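Local coordinates for putative branched chain amino acid ABC transporter, periplasmic amino acid-binding protein (Brucella ovis, PDB 4XFK) that probably binds leucine, isoleucine, valine, threonine and alanine in the periplasm and delivers them to an ABC transporter for uptake, at residues A[342-347]-A[384-389]; A[118-123]-A[135-140]. The protein carries 1 engineered substitution. All blocks are in the same frame, centred on the assembly; numbering follows the deposited sequence. Where two conformers were deposited one is given.

Followed from the N terminus, contact 2 comes first: residues 118-123, in the loop after strand 111-114, meet residues 135-140 and close a short loop of the chain that takes in strand 131-133, at the edge of the parallel five-stranded sheet. Contact 1 follows much later, joining residues 342-347 at the end of strand 339-343 to residues 384-389 and enclosing strands 350-360 and 373-380. The two loops are in series, neither nested nor crossed, yet their centres lie about 11 Å apart and they touch. A probable hydrogen bond of 2.9 Å joins Asn137 ND2 of contact 2 to Asp387 OD1 of contact 1, thereby tying the start of helix 138-152 to the chain after helix 382-385.

Contact 1 (A[342-347]-A[384-389]); sequences SMRSDD and ESIDPV. With NA (sodium ion), chain E.
Arg344 reaches across to the backbone of Asp387 in an end-on grip of one carbonyl oxygen by both terminal nitrogens, sandwiched between Ile386 and Val389. The contact lies beside the mixed sheet of the periplasmic binding protein fold, where the turn after strand 339-343 meets the chain leaving helix 382-385. Two hydrogen bonds converge on Asp387 O: Arg344 NH1 lies 2.8 Å from it, nearly along the C=O axis (162°), and Arg344 NH2 reaches the same oxygen in the guanidinium plane. A bend at chi3 (63°) turns NE out of line with the chain before it. On another edge, the group grips its own turn side-on. Arg344 NE donates to Asp347 OD1 over 2.9 Å at 168°, while NH2 forms a 2.8 Å salt bridge with Asp347 OD2. Four bonds to two residues thus fix the rotation of the guanidinium.

Its faces are covered by aliphatic groups. Val389 CG2 lies over the centre of one face, 3.5 Å from Arg344 NE; Ile386 CD1 lies over the centre of the opposite face, 3.5 Å from Arg344 CZ. Val389 CG2 also meets Asp346 CB at 3.9 Å. The carboxylate of Asp387 stays beyond salt-bridge distance of Arg344, its OD1 being engaged by Asn137. Farther out on the turn, one water of a nearby hydrated sodium ion donates to Asp346 OD1.

Around the contact, Ile386 rests on Lys351 of strand 350-360, Asp387 packs against Ala139 and Ile140 of helix 138-152, and both Arg344 and Asp387 touch Gln349.

Contact 2 (A[118-123]-A[135-140]); sequences EALELT and SPNAAI. With ACT (acetate ion), chain B.
Glu118 and Pro136 lie side by side with their side chains pointing the same way, while Leu120 crosses Asn137 at about a right angle. With CG anti to its own carbonyl carbon (chi1 -53°), Glu118 packs that atom 3.3 Å from Pro136 O. The extended remainder brings OE1 alongside Pro136 CB, at 3.6 Å, where it also forms a salt bridge with Arg141. Pro136 O is itself hydrogen-bonded to Ser135 OG, which donates in the carbonyl plane, on a lone pair.

Leu120 works through one branch. Its CD2 comes over the first turn of helix 138-152, 3.9 Å from Asn137 OD1 and 4.0 Å from Ala139 CB. Asn137 is the N-cap of that helix: its OD1 accepts from Ile140 N over 3.0 Å at 166°, leaving ND2 to Asp387. The neighbouring amide is satisfied across the contact, since Ala138 N donates to Glu118 O at 3.0 Å. Asn137 CA adds a CH···O approach to the same oxygen.

Glu118 N faces the other way and donates to an acetate oxygen, OXT, at 2.9 Å and 171°; the acetate is also hydrogen-bonded to Ser88 and Tyr166. Probably a crystallisation component, it is held much as a ligand carboxylate might be in a periplasmic amino-acid-binding protein. Glu118 thus uses its N-H toward the acetate and its C=O toward the helix start, where this oxygen and Asn137 OD1 would probably suit the positive end of the helix dipole.

Contact 1 (A[342-347]-A[384-389])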
ATOM      1  N   SER A 342      -8.288  -5.585 -11.137  1.00  7.50           N
ATOM      2  CA  SER A 342      -8.352  -4.879 -12.416  1.00  8.16           C
ATOM      3  C   SER A 342      -7.961  -3.423 -12.205  1.00  8.07           C
ATOM      4  O   SER A 342      -7.621  -3.030 -11.094  1.00  7.63           O
ATOM      5  CB  SER A 342      -9.743  -4.994 -13.043  1.00 10.54           C
ATOM      6  OG  SER A 342     -10.738  -4.395 -12.225  1.00 10.12           O
ATOM      7  N   MET A 343      -8.017  -2.630 -13.268  1.00  9.13           N
ATOM      8  CA  MET A 343      -7.568  -1.244 -13.218  1.00  8.97           C
ATOM      9  C   MET A 343      -8.647  -0.303 -13.725  1.00  9.75           C
ATOM     10  O   MET A 343      -9.183  -0.505 -14.815  1.00 11.28           O
ATOM     11  CB  MET A 343      -6.313  -1.077 -14.084  1.00 10.09           C
ATOM     12  CG  MET A 343      -5.740   0.332 -14.083  1.00  9.33           C
ATOM     13  SD  MET A 343      -5.243   0.919 -12.448  1.00  8.90           S
ATOM     14  CE  MET A 343      -3.962  -0.265 -12.025  1.00  9.70           C
ATOM     15  N   ARG A 344      -8.966   0.731 -12.951  1.00  8.74           N
ATOM     16  CA  ARG A 344      -9.928   1.727 -13.407  1.00  9.07           C
ATOM     17  C   ARG A 344      -9.234   2.720 -14.333  1.00  8.59           C
ATOM     18  O   ARG A 344      -8.206   3.300 -13.989  1.00  9.74           O
ATOM     19  CB  ARG A 344     -10.562   2.439 -12.225  1.00  9.52           C
ATOM     20  CG  ARG A 344     -11.612   3.441 -12.652  1.00  9.93           C
ATOM     21  CD  ARG A 344     -12.515   3.793 -11.485  1.00 10.48           C
ATOM     22  NE  ARG A 344     -11.772   4.448 -10.407  1.00  9.25           N
ATOM     23  CZ  ARG A 344     -12.260   4.650  -9.188  1.00  8.62           C
ATOM     24  NH1 ARG A 344     -13.477   4.221  -8.883  1.00 10.12           N
ATOM     25  NH2 ARG A 344     -11.526   5.261  -8.270  1.00  9.54           N
ATOM     26  N   SER A 345      -9.790   2.927 -15.520  1.00  9.16           N
ATOM     27  CA  SER A 345      -9.102   3.745 -16.509  0.67  8.97           C
ATOM     28  C   SER A 345      -9.158   5.238 -16.197  1.00  9.26           C
ATOM     29  O   SER A 345      -8.241   5.972 -16.555  1.00 10.58           O
ATOM     30  CB  SER A 345      -9.664   3.484 -17.902  0.67 11.21           C
ATOM     31  OG  SER A 345     -11.028   3.835 -17.950  0.67 10.57           O
ATOM     32  N   ASP A 346     -10.211   5.679 -15.509  1.00 10.34           N
ATOM     33  CA  ASP A 346     -10.408   7.104 -15.266  1.00  9.97           C
ATOM     34  C   ASP A 346      -9.245   7.737 -14.524  1.00 10.49           C
ATOM     35  O   ASP A 346      -8.844   8.868 -14.826  1.00 11.83           O
ATOM     36  CB  ASP A 346     -11.666   7.344 -14.431  1.00 12.02           C
ATOM     37  CG  ASP A 346     -12.900   6.716 -15.023  1.00 15.37           C
ATOM     38  OD1 ASP A 346     -12.909   5.479 -15.223  1.00 16.56           O
ATOM     39  OD2 ASP A 346     -13.872   7.466 -15.271  1.00 18.70           O
ATOM     40  N   ASP A 347      -8.726   7.016 -13.534  1.00  9.14           N
ATOM     41  CA  ASP A 347      -7.775   7.590 -12.592  1.00  8.74           C
ATOM     42  C   ASP A 347      -6.575   6.684 -12.354  1.00  8.08           C
ATOM     43  O   ASP A 347      -5.625   7.080 -11.694  1.00  9.07           O
ATOM     44  CB  ASP A 347      -8.465   7.933 -11.259  1.00  9.20           C
ATOM     45  CG  ASP A 347      -9.141   6.730 -10.595  1.00  9.02           C
ATOM     46  OD1 ASP A 347      -9.245   5.638 -11.198  1.00  9.15           O
ATOM     47  OD2 ASP A 347      -9.595   6.898  -9.441  1.00  9.90           O
ATOM     48  N   GLU A 384     -17.252  -2.903  -3.806  1.00 11.24           N
ATOM     49  CA  GLU A 384     -17.511  -2.343  -2.490  1.00 11.71           C
ATOM     50  C   GLU A 384     -16.326  -1.552  -1.944  1.00 11.98           C
ATOM     51  O   GLU A 384     -16.508  -0.650  -1.124  1.00 15.55           O
ATOM     52  CB  GLU A 384     -17.909  -3.452  -1.507  1.00 12.51           C
ATOM     53  CG  GLU A 384     -19.301  -4.034  -1.753  1.00 13.42           C
ATOM     54  CD  GLU A 384     -19.588  -5.269  -0.907  1.00 14.82           C
ATOM     55  OE1 GLU A 384     -18.631  -5.954  -0.509  1.00 13.89           O
ATOM     56  OE2 GLU A 384     -20.775  -5.565  -0.637  1.00 19.25           O
ATOM     57  N   SER A 385     -15.121  -1.879  -2.408  1.00  9.71           N
ATOM     58  CA  SER A 385     -13.897  -1.320  -1.826  1.00  8.48           C
ATOM     59  C   SER A 385     -13.391  -0.052  -2.506  1.00  8.80           C
ATOM     60  O   SER A 385     -12.955   0.890  -1.834  1.00 10.14           O
ATOM     61  CB  SER A 385     -12.777  -2.367  -1.819  1.00  8.44           C
ATOM     62  OG  SER A 385     -13.122  -3.489  -1.031  1.00  9.98           O
ATOM     63  N   ILE A 386     -13.407  -0.036  -3.834  1.00  9.68           N
ATOM     64  CA  ILE A 386     -12.799   1.078  -4.551  1.00  9.23           C
ATOM     65  C   ILE A 386     -13.530   2.394  -4.264  1.00 10.26           C
ATOM     66  O   ILE A 386     -14.760   2.426  -4.160  1.00 11.62           O
ATOM     67  CB  ILE A 386     -12.710   0.792  -6.073  1.00  8.82           C
ATOM     68  CG1 ILE A 386     -11.740   1.776  -6.734  1.00  8.31           C
ATOM     69  CG2 ILE A 386     -14.113   0.794  -6.746  1.00 11.08           C
ATOM     70  CD1 ILE A 386     -11.401   1.434  -8.169  1.00  8.82           C
ATOM     71  N   ASP A 387     -12.766   3.470  -4.090  1.00  9.20           N
ATOM     72  CA  ASP A 387     -13.350   4.772  -3.790  1.00 10.13           C
ATOM     73  C   ASP A 387     -13.894   5.399  -5.069  1.00  9.83           C
ATOM     74  O   ASP A 387     -13.502   5.005  -6.164  1.00 10.36           O
ATOM     75  CB  ASP A 387     -12.315   5.693  -3.106  1.00 11.06           C
ATOM     76  CG  ASP A 387     -11.026   5.872  -3.920  1.00 12.54           C
ATOM     77  OD1 ASP A 387     -10.463   4.873  -4.420  1.00 12.45           O
ATOM     78  OD2 ASP A 387     -10.558   7.027  -4.030  1.00 14.57           O
ATOM     79  N   PRO A 388     -14.807   6.368  -4.942  1.00 12.32           N
ATOM     80  CA  PRO A 388     -15.311   7.036  -6.145  1.00 12.71           C
ATOM     81  C   PRO A 388     -14.188   7.800  -6.829  1.00 12.22           C
ATOM     82  O   PRO A 388     -13.227   8.193  -6.175  1.00 13.43           O
ATOM     83  CB  PRO A 388     -16.343   8.026  -5.593  1.00 15.87           C
ATOM     84  CG  PRO A 388     -16.708   7.501  -4.252  1.00 17.80           C
ATOM     85  CD  PRO A 388     -15.488   6.823  -3.717  1.00 15.22           C
ATOM     86  N   VAL A 389     -14.297   7.994  -8.136  1.00 11.37           N
ATOM     87  CA  VAL A 389     -13.332   8.814  -8.844  1.00 10.90           C
ATOM     88  C   VAL A 389     -13.371  10.209  -8.225  1.00 12.21           C
ATOM     89  O   VAL A 389     -14.439  10.802  -8.036  1.00 13.56           O
ATOM     90  CB  VAL A 389     -13.644   8.867 -10.345  1.00 10.92           C
ATOM     91  CG1 VAL A 389     -12.718   9.841 -11.047  1.00 11.73           C
ATOM     92  CG2 VAL A 389     -13.505   7.482 -10.952  1.00 11.15           C
TER
HETATM   93 NA    NA E 503     -12.903   2.350 -18.365  1.00 24.99          NA
HETATM   94  O   HOH W   1     -12.194   1.392 -16.217  1.00 15.59           O
HETATM   95  O   HOH W   2     -14.052   4.096 -17.098  1.00 34.52           O
HETATM   96  O   HOH W   3      -8.898   7.626  -6.184  1.00 17.22           O
HETATM   97  O   HOH W   4     -11.178   0.705 -19.338  1.00 36.86           O
HETATM   98  O   HOH W   5     -14.787   0.776 -18.710  1.00 36.94           O
HETATM   99  O   HOH W   6     -13.432   3.639 -20.424  1.00 36.01           O

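Contact 2 (A[118-123]-A[135-140])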
ATOM      1  N   GLU A 118      -0.049   5.754  -0.719  1.00  6.04           N
ATOM      2  CA  GLU A 118      -1.504   5.698  -0.560  1.00  6.48           C
ATOM      3  C   GLU A 118      -2.226   7.051  -0.431  1.00  6.36           C
ATOM      4  O   GLU A 118      -3.446   7.094  -0.253  1.00  7.02           O
ATOM      5  CB  GLU A 118      -1.874   4.730   0.583  1.00  6.35           C
ATOM      6  CG  GLU A 118      -1.229   3.346   0.381  1.00  6.74           C
ATOM      7  CD  GLU A 118      -1.846   2.230   1.204  1.00  7.90           C
ATOM      8  OE1 GLU A 118      -3.011   2.354   1.652  1.00  7.92           O
ATOM      9  OE2 GLU A 118      -1.146   1.211   1.386  1.00 10.32           O
ATOM     10  N   ALA A 119      -1.487   8.152  -0.550  1.00  6.45           N
ATOM     11  CA  ALA A 119      -2.111   9.480  -0.484  1.00  6.59           C
ATOM     12  C   ALA A 119      -3.102   9.706  -1.630  1.00  6.52           C
ATOM     13  O   ALA A 119      -2.874   9.290  -2.764  1.00  7.35           O
ATOM     14  CB  ALA A 119      -1.054  10.559  -0.485  1.00  8.63           C
ATOM     15  N   LEU A 120      -4.199  10.389  -1.330  1.00  7.54           N
ATOM     16  CA  LEU A 120      -5.261  10.587  -2.309  1.00  7.56           C
ATOM     17  C   LEU A 120      -4.820  11.249  -3.612  1.00  7.40           C
ATOM     18  O   LEU A 120      -5.277  10.861  -4.682  1.00  8.60           O
ATOM     19  CB  LEU A 120      -6.391  11.416  -1.689  1.00  9.22           C
ATOM     20  CG  LEU A 120      -7.113  10.724  -0.541  1.00 11.54           C
ATOM     21  CD1 LEU A 120      -8.094  11.676   0.110  1.00 12.69           C
ATOM     22  CD2 LEU A 120      -7.818   9.481  -1.036  1.00 13.48           C
ATOM     23  N   GLU A 121      -3.945  12.247  -3.525  1.00  8.49           N
ATOM     24  CA  GLU A 121      -3.610  13.068  -4.685  1.00  9.38           C
ATOM     25  C   GLU A 121      -3.064  12.273  -5.869  1.00  8.67           C
ATOM     26  O   GLU A 121      -3.202  12.699  -7.021  1.00  9.24           O
ATOM     27  CB  GLU A 121      -2.617  14.174  -4.304  1.00 11.52           C
ATOM     28  CG  GLU A 121      -1.241  13.668  -3.873  1.00 15.55           C
ATOM     29  CD  GLU A 121      -0.251  14.793  -3.620  1.00 19.57           C
ATOM     30  OE1 GLU A 121      -0.635  15.970  -3.771  1.00 21.83           O
ATOM     31  OE2 GLU A 121       0.919  14.500  -3.286  1.00 20.89           O
ATOM     32  N   LEU A 122      -2.448  11.122  -5.602  1.00  8.15           N
ATOM     33  CA  LEU A 122      -1.806  10.359  -6.669  1.00  8.39           C
ATOM     34  C   LEU A 122      -2.799   9.861  -7.727  1.00  8.25           C
ATOM     35  O   LEU A 122      -2.428   9.655  -8.881  1.00  9.29           O
ATOM     36  CB  LEU A 122      -0.946   9.237  -6.084  1.00  8.66           C
ATOM     37  CG  LEU A 122       0.140   9.791  -5.148  1.00 10.45           C
ATOM     38  CD1 LEU A 122       0.745   8.691  -4.320  1.00 11.30           C
ATOM     39  CD2 LEU A 122       1.222  10.527  -5.939  1.00 12.56           C
ATOM     40  N   THR A 123      -4.068   9.704  -7.345  1.00  7.38           N
ATOM     41  CA  THR A 123      -5.112   9.393  -8.317  1.00  8.46           C
ATOM     42  C   THR A 123      -6.164  10.506  -8.356  1.00  9.09           C
ATOM     43  O   THR A 123      -7.264  10.313  -8.889  1.00 10.62           O
ATOM     44  CB  THR A 123      -5.803   8.052  -8.020  1.00  8.36           C
ATOM     45  OG1 THR A 123      -6.251   8.029  -6.660  1.00  7.98           O
ATOM     46  CG2 THR A 123      -4.846   6.888  -8.258  1.00  8.53           C
ATOM     47  N   SER A 135      -2.248  -0.254  -5.119  1.00  6.62           N
ATOM     48  CA  SER A 135      -2.503  -0.443  -3.701  1.00  6.58           C
ATOM     49  C   SER A 135      -3.786   0.272  -3.281  1.00  5.40           C
ATOM     50  O   SER A 135      -4.404   0.989  -4.077  1.00  6.06           O
ATOM     51  CB  SER A 135      -1.331   0.146  -2.918  1.00  7.77           C
ATOM     52  OG  SER A 135      -1.294   1.551  -3.099  1.00  7.79           O
ATOM     53  N   PRO A 136      -4.198   0.095  -2.013  1.00  6.31           N
ATOM     54  CA  PRO A 136      -5.250   0.985  -1.505  1.00  7.09           C
ATOM     55  C   PRO A 136      -4.797   2.444  -1.467  1.00  6.48           C
ATOM     56  O   PRO A 136      -3.645   2.794  -1.763  1.00  7.31           O
ATOM     57  CB  PRO A 136      -5.493   0.475  -0.078  1.00  8.26           C
ATOM     58  CG  PRO A 136      -5.035  -0.962  -0.120  1.00  7.15           C
ATOM     59  CD  PRO A 136      -3.845  -0.953  -1.039  1.00  7.19           C
ATOM     60  N   ASN A 137      -5.747   3.298  -1.118  1.00  6.44           N
ATOM     61  CA  ASN A 137      -5.471   4.691  -0.811  1.00  7.20           C
ATOM     62  C   ASN A 137      -6.185   5.026   0.500  1.00  6.03           C
ATOM     63  O   ASN A 137      -6.885   4.170   1.059  1.00  6.65           O
ATOM     64  CB  ASN A 137      -5.890   5.604  -1.973  1.00  7.33           C
ATOM     65  CG  ASN A 137      -7.365   5.505  -2.287  1.00  7.59           C
ATOM     66  OD1 ASN A 137      -8.206   5.590  -1.390  1.00  7.61           O
ATOM     67  ND2 ASN A 137      -7.689   5.307  -3.564  1.00  9.39           N
ATOM     68  N   ALA A 138      -6.024   6.248   0.993  1.00  6.13           N
ATOM     69  CA  ALA A 138      -6.584   6.599   2.295  1.00  6.82           C
ATOM     70  C   ALA A 138      -8.087   6.358   2.379  1.00  7.38           C
ATOM     71  O   ALA A 138      -8.595   5.914   3.407  1.00  7.18           O
ATOM     72  CB  ALA A 138      -6.272   8.051   2.630  1.00  7.99           C
ATOM     73  N   ALA A 139      -8.791   6.657   1.295  1.00  7.11           N
ATOM     74  CA  ALA A 139     -10.243   6.504   1.281  1.00  7.19           C
ATOM     75  C   ALA A 139     -10.647   5.039   1.378  1.00  8.07           C
ATOM     76  O   ALA A 139     -11.525   4.673   2.160  1.00  9.67           O
ATOM     77  CB  ALA A 139     -10.845   7.155   0.035  1.00  7.87           C
ATOM     78  N   ILE A 140      -9.998   4.195   0.588  1.00  7.35           N
ATOM     79  CA  ILE A 140     -10.300   2.774   0.615  1.00  6.90           C
ATOM     80  C   ILE A 140      -9.964   2.173   1.987  1.00  7.16           C
ATOM     81  O   ILE A 140     -10.770   1.432   2.560  1.00  7.90           O
ATOM     82  CB  ILE A 140      -9.534   2.022  -0.497  1.00  7.23           C
ATOM     83  CG1 ILE A 140      -9.964   2.530  -1.885  1.00  8.29           C
ATOM     84  CG2 ILE A 140      -9.725   0.519  -0.353  1.00  8.56           C
ATOM     85  CD1 ILE A 140      -9.102   2.002  -3.033  1.00  8.95           C
TER
HETATM   86  C   ACT B 500       2.349   6.447   2.541  1.00  8.13           C
HETATM   87  O   ACT B 500       3.099   7.436   2.711  1.00  7.53           O
HETATM   88  OXT ACT B 500       1.839   6.320   1.404  1.00  8.42           O
HETATM   89  CH3 ACT B 500       2.091   5.474   3.648  1.00  8.58           C